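Acyl-CoA dehydrogenase (Geobacillus kaustophilus, PDB 2PG0) probably catalyses the FAD-dependent introduction of an alpha-beta double bond into thioester-bound acyl chains, as a flavoprotein of the acyl-CoA dehydrogenase family. Local coordinates at residues L190-R201 against L218-N229. Numbering follows the deposited sequence.
Sequences LVVERDTPGFTR and LFFQDAKVPAYN
F199 and F220 lie side by side across an antiparallel bridge in the beta domain of the acyl-CoA dehydrogenase fold, where the two sheets of the middle domain pack on each other. Strands 199-201 and 218-220 run nearly antiparallel; T200 and F219 form the hydrogen-bonded pair, flanked by the non-hydrogen-bonded pairs F199-F220 and R201-L218. The two phenyl planes are only 11° apart, but their centroids stand 5.3 Å apart, so the rings are slid past one another and barely overlap. F199 leans toward L218 because its chi1 of 167° swings CG to the side opposite the backbone N; L218 CD2 meets the ring edge 3.8 Å from F199 CE1, while V192 CG1 sits 3.8 Å above one face, near the rim. F199 CZ in turn sits over the rim of one face of the R201 guanidinium, whose nitrogens bond the carbonyls of A167 and G164. Replacing F199 by alanine is likely to open a gap between V192, L218 and F220 and leave the F220 ring freer to turn.

Beyond the corner at Q221 and D222, strand 223-226 passes steeply across strand 190-193. V225 is the bump here: its CG1 meets L190 CG tip to tip at 3.8 Å, and its CG2 touches the CG2 methyls of V192 and T196 on two adjoining sides, each 4.0 Å off. G198 CA lies 4.1 Å from A223 CA, where a CB would strike Q221 O, D222 O and A223 CA. N229 fills the far end: its backbone O accepts from V191 N, and a bent 2.9 Å bond (131° at the hydrogen) runs from N229 ND2 to V191 O, which lies out of the amide plane.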
loop_
_atom_site.group_PDB
_atom_site.type_symbol
_atom_site.label_atom_id
_atom_site.label_comp_id
_atom_site.label_asym_id
_atom_site.label_seq_id
_atom_site.Cartn_x
_atom_site.Cartn_y
_atom_site.Cartn_z
ATOM N N LEU A 190 -1.135 43.055 -0.799
ATOM C CA LEU A 190 -1.925 44.242 -0.525
ATOM C C LEU A 190 -3.020 43.899 0.487
ATOM O O LEU A 190 -3.778 42.949 0.292
ATOM C CB LEU A 190 -2.521 44.763 -1.838
ATOM C CG LEU A 190 -3.326 46.062 -1.903
ATOM C CD1 LEU A 190 -2.486 47.269 -1.496
ATOM C CD2 LEU A 190 -3.863 46.246 -3.307
ATOM N N VAL A 191 -3.086 44.658 1.577
ATOM C CA VAL A 191 -4.119 44.436 2.593
ATOM C C VAL A 191 -5.435 45.078 2.153
ATOM O O VAL A 191 -5.491 46.287 1.893
ATOM C CB VAL A 191 -3.682 44.973 3.987
ATOM C CG1 VAL A 191 -4.810 44.824 5.006
ATOM C CG2 VAL A 191 -2.420 44.268 4.463
ATOM N N VAL A 192 -6.488 44.273 2.059
ATOM C CA VAL A 192 -7.804 44.785 1.685
ATOM C C VAL A 192 -8.720 44.758 2.900
ATOM O O VAL A 192 -8.907 43.718 3.530
ATOM C CB VAL A 192 -8.426 44.011 0.497
ATOM C CG1 VAL A 192 -9.840 44.516 0.189
ATOM C CG2 VAL A 192 -7.542 44.147 -0.741
ATOM N N GLU A 193 -9.286 45.915 3.226
ATOM C CA GLU A 193 -10.126 46.050 4.410
ATOM C C GLU A 193 -11.598 45.850 4.069
ATOM O O GLU A 193 -12.013 46.062 2.932
ATOM C CB GLU A 193 -9.889 47.415 5.068
ATOM C CG GLU A 193 -8.475 47.593 5.590
ATOM C CD GLU A 193 -8.223 48.966 6.185
ATOM O OE1 GLU A 193 -8.305 49.964 5.437
ATOM O OE2 GLU A 193 -7.928 49.043 7.402
ATOM N N ARG A 194 -12.384 45.428 5.058
ATOM C CA ARG A 194 -13.831 45.298 4.907
ATOM C C ARG A 194 -14.425 46.615 4.384
ATOM O O ARG A 194 -13.906 47.686 4.685
ATOM C CB ARG A 194 -14.473 44.907 6.247
ATOM C CG ARG A 194 -16.003 44.798 6.222
ATOM C CD ARG A 194 -16.579 44.321 7.558
ATOM N NE ARG A 194 -16.242 42.925 7.850
ATOM C CZ ARG A 194 -16.845 41.861 7.320
ATOM N NH1 ARG A 194 -17.833 42.004 6.445
ATOM N NH2 ARG A 194 -16.454 40.637 7.665
ATOM N N ASP A 195 -15.486 46.516 3.583
ATOM C CA ASP A 195 -16.215 47.681 3.038
ATOM C C ASP A 195 -15.425 48.531 2.025
ATOM O O ASP A 195 -15.815 49.662 1.707
ATOM C CB ASP A 195 -16.818 48.554 4.158
ATOM C CG ASP A 195 -17.870 47.817 4.982
ATOM O OD1 ASP A 195 -18.598 46.955 4.430
ATOM O OD2 ASP A 195 -17.974 48.100 6.192
ATOM N N THR A 196 -14.328 47.973 1.513
ATOM C CA THR A 196 -13.609 48.549 0.378
ATOM C C THR A 196 -14.563 48.616 -0.813
ATOM O O THR A 196 -15.222 47.621 -1.127
ATOM C CB THR A 196 -12.376 47.686 0.012
ATOM O OG1 THR A 196 -11.444 47.711 1.095
ATOM C CG2 THR A 196 -11.681 48.202 -1.258
ATOM N N PRO A 197 -14.672 49.797 -1.464
ATOM C CA PRO A 197 -15.524 49.875 -2.652
ATOM C C PRO A 197 -15.008 48.920 -3.733
ATOM O O PRO A 197 -13.801 48.864 -3.962
ATOM C CB PRO A 197 -15.364 51.334 -3.108
ATOM C CG PRO A 197 -14.891 52.071 -1.891
ATOM C CD PRO A 197 -14.037 51.092 -1.153
ATOM N N GLY A 198 -15.912 48.159 -4.345
ATOM C CA GLY A 198 -15.548 47.200 -5.404
ATOM C C GLY A 198 -15.189 45.796 -4.926
ATOM O O GLY A 198 -14.965 44.894 -5.743
ATOM N N PHE A 199 -15.133 45.621 -3.608
ATOM C CA PHE A 199 -14.791 44.350 -2.976
ATOM C C PHE A 199 -16.067 43.686 -2.480
ATOM O O PHE A 199 -16.776 44.238 -1.634
ATOM C CB PHE A 199 -13.793 44.600 -1.829
ATOM C CG PHE A 199 -13.594 43.428 -0.890
ATOM C CD1 PHE A 199 -13.393 42.135 -1.376
ATOM C CD2 PHE A 199 -13.563 43.634 0.490
ATOM C CE1 PHE A 199 -13.195 41.059 -0.494
ATOM C CE2 PHE A 199 -13.358 42.570 1.375
ATOM C CZ PHE A 199 -13.182 41.281 0.878
ATOM N N THR A 200 -16.374 42.517 -3.034
ATOM C CA THR A 200 -17.526 41.741 -2.594
ATOM C C THR A 200 -17.116 40.303 -2.288
ATOM O O THR A 200 -15.992 39.886 -2.581
ATOM C CB THR A 200 -18.682 41.745 -3.627
ATOM O OG1 THR A 200 -18.234 41.160 -4.857
ATOM C CG2 THR A 200 -19.189 43.168 -3.877
ATOM N N ARG A 201 -18.039 39.557 -1.691
ATOM C CA ARG A 201 -17.768 38.187 -1.288
ATOM C C ARG A 201 -18.872 37.274 -1.814
ATOM O O ARG A 201 -20.021 37.698 -1.985
ATOM C CB ARG A 201 -17.642 38.115 0.241
ATOM C CG ARG A 201 -16.687 39.180 0.801
ATOM C CD ARG A 201 -17.011 39.595 2.223
ATOM N NE ARG A 201 -16.047 39.017 3.139
ATOM C CZ ARG A 201 -15.206 39.698 3.914
ATOM N NH1 ARG A 201 -15.198 41.031 3.952
ATOM N NH2 ARG A 201 -14.379 39.017 4.680
ATOM N N LEU A 218 -13.771 35.599 -3.171
ATOM C CA LEU A 218 -13.692 37.053 -3.050
ATOM C C LEU A 218 -13.627 37.653 -4.441
ATOM O O LEU A 218 -12.957 37.112 -5.317
ATOM C CB LEU A 218 -12.460 37.475 -2.243
ATOM C CG LEU A 218 -12.318 36.918 -0.818
ATOM C CD1 LEU A 218 -11.001 37.361 -0.199
ATOM C CD2 LEU A 218 -13.493 37.316 0.077
ATOM N N PHE A 219 -14.316 38.778 -4.630
ATOM C CA PHE A 219 -14.392 39.432 -5.933
ATOM C C PHE A 219 -13.919 40.872 -5.832
ATOM O O PHE A 219 -14.327 41.609 -4.929
ATOM C CB PHE A 219 -15.820 39.372 -6.477
ATOM C CG PHE A 219 -16.357 37.972 -6.608
ATOM C CD1 PHE A 219 -16.061 37.200 -7.729
ATOM C CD2 PHE A 219 -17.162 37.425 -5.610
ATOM C CE1 PHE A 219 -16.561 35.895 -7.853
ATOM C CE2 PHE A 219 -17.663 36.118 -5.726
ATOM C CZ PHE A 219 -17.353 35.357 -6.852
ATOM N N PHE A 220 -13.041 41.250 -6.755
ATOM C CA PHE A 220 -12.524 42.605 -6.823
ATOM C C PHE A 220 -12.867 43.148 -8.201
ATOM O O PHE A 220 -12.295 42.715 -9.212
ATOM C CB PHE A 220 -11.009 42.629 -6.574
ATOM C CG PHE A 220 -10.588 41.961 -5.282
ATOM C CD1 PHE A 220 -10.647 42.648 -4.069
ATOM C CD2 PHE A 220 -10.134 40.642 -5.277
ATOM C CE1 PHE A 220 -10.262 42.032 -2.877
ATOM C CE2 PHE A 220 -9.748 40.019 -4.091
ATOM C CZ PHE A 220 -9.813 40.712 -2.888
ATOM N N GLN A 221 -13.841 44.054 -8.230
ATOM C CA GLN A 221 -14.258 44.730 -9.451
ATOM C C GLN A 221 -13.937 46.212 -9.290
ATOM O O GLN A 221 -14.689 46.958 -8.655
ATOM C CB GLN A 221 -15.748 44.478 -9.727
ATOM C CG GLN A 221 -16.055 42.995 -10.026
ATOM C CD GLN A 221 -17.529 42.620 -9.922
ATOM O OE1 GLN A 221 -17.895 41.728 -9.145
ATOM N NE2 GLN A 221 -18.382 43.284 -10.713
ATOM N N ASP A 222 -12.792 46.611 -9.846
ATOM C CA ASP A 222 -12.221 47.950 -9.664
ATOM C C ASP A 222 -12.162 48.352 -8.192
ATOM O O ASP A 222 -12.595 49.445 -7.816
ATOM C CB ASP A 222 -12.983 48.994 -10.484
ATOM C CG ASP A 222 -12.803 48.797 -11.973
ATOM O OD1 ASP A 222 -11.637 48.702 -12.428
ATOM O OD2 ASP A 222 -13.828 48.727 -12.680
ATOM N N ALA A 223 -11.629 47.451 -7.372
ATOM C CA ALA A 223 -11.531 47.669 -5.935
ATOM C C ALA A 223 -10.559 48.804 -5.672
ATOM O O ALA A 223 -9.422 48.774 -6.144
ATOM C CB ALA A 223 -11.081 46.402 -5.239
ATOM N N LYS A 224 -11.025 49.809 -4.932
ATOM C CA LYS A 224 -10.233 51.005 -4.650
ATOM C C LYS A 224 -9.531 50.851 -3.303
ATOM O O LYS A 224 -10.130 51.082 -2.249
ATOM C CB LYS A 224 -11.128 52.253 -4.666
ATOM C CG LYS A 224 -10.393 53.549 -4.971
ATOM C CD LYS A 224 -11.308 54.770 -4.824
ATOM C CE LYS A 224 -10.578 56.071 -5.173
ATOM N NZ LYS A 224 -10.089 56.094 -6.590
ATOM N N VAL A 225 -8.266 50.447 -3.349
ATOM C CA VAL A 225 -7.497 50.150 -2.142
ATOM C C VAL A 225 -6.410 51.205 -1.934
ATOM O O VAL A 225 -5.595 51.424 -2.830
ATOM C CB VAL A 225 -6.851 48.732 -2.213
ATOM C CG1 VAL A 225 -6.125 48.397 -0.915
ATOM C CG2 VAL A 225 -7.901 47.673 -2.517
ATOM N N PRO A 226 -6.391 51.861 -0.751
ATOM C CA PRO A 226 -5.345 52.851 -0.466
ATOM C C PRO A 226 -3.946 52.279 -0.676
ATOM O O PRO A 226 -3.682 51.138 -0.291
ATOM C CB PRO A 226 -5.556 53.170 1.021
ATOM C CG PRO A 226 -6.981 52.882 1.270
ATOM C CD PRO A 226 -7.332 51.722 0.376
ATOM N N ALA A 227 -3.067 53.073 -1.283
ATOM C CA ALA A 227 -1.675 52.683 -1.503
ATOM C C ALA A 227 -0.942 52.400 -0.187
ATOM O O ALA A 227 0.020 51.626 -0.161
ATOM C CB ALA A 227 -0.949 53.754 -2.295
ATOM N N TYR A 228 -1.408 53.041 0.887
ATOM C CA TYR A 228 -0.943 52.800 2.254
ATOM C C TYR A 228 -1.009 51.316 2.643
ATOM O O TYR A 228 -0.237 50.858 3.487
ATOM C CB TYR A 228 -1.792 53.627 3.235
ATOM C CG TYR A 228 -1.552 53.330 4.703
ATOM C CD1 TYR A 228 -0.669 54.107 5.454
ATOM C CD2 TYR A 228 -2.216 52.274 5.348
ATOM C CE1 TYR A 228 -0.445 53.838 6.806
ATOM C CE2 TYR A 228 -1.991 51.994 6.694
ATOM C CZ TYR A 228 -1.110 52.786 7.417
ATOM O OH TYR A 228 -0.880 52.527 8.751
ATOM N N ASN A 229 -1.941 50.585 2.030
ATOM C CA ASN A 229 -2.209 49.186 2.382
ATOM C C ASN A 229 -1.260 48.162 1.760
ATOM O O ASN A 229 -1.415 46.959 1.988
ATOM C CB ASN A 229 -3.657 48.816 2.049
ATOM C CG ASN A 229 -4.651 49.373 3.048
ATOM O OD1 ASN A 229 -4.304 50.177 3.907
ATOM N ND2 ASN A 229 -5.900 48.944 2.936
HETATM O O HOH W 1 -17.004 42.970 -6.594
#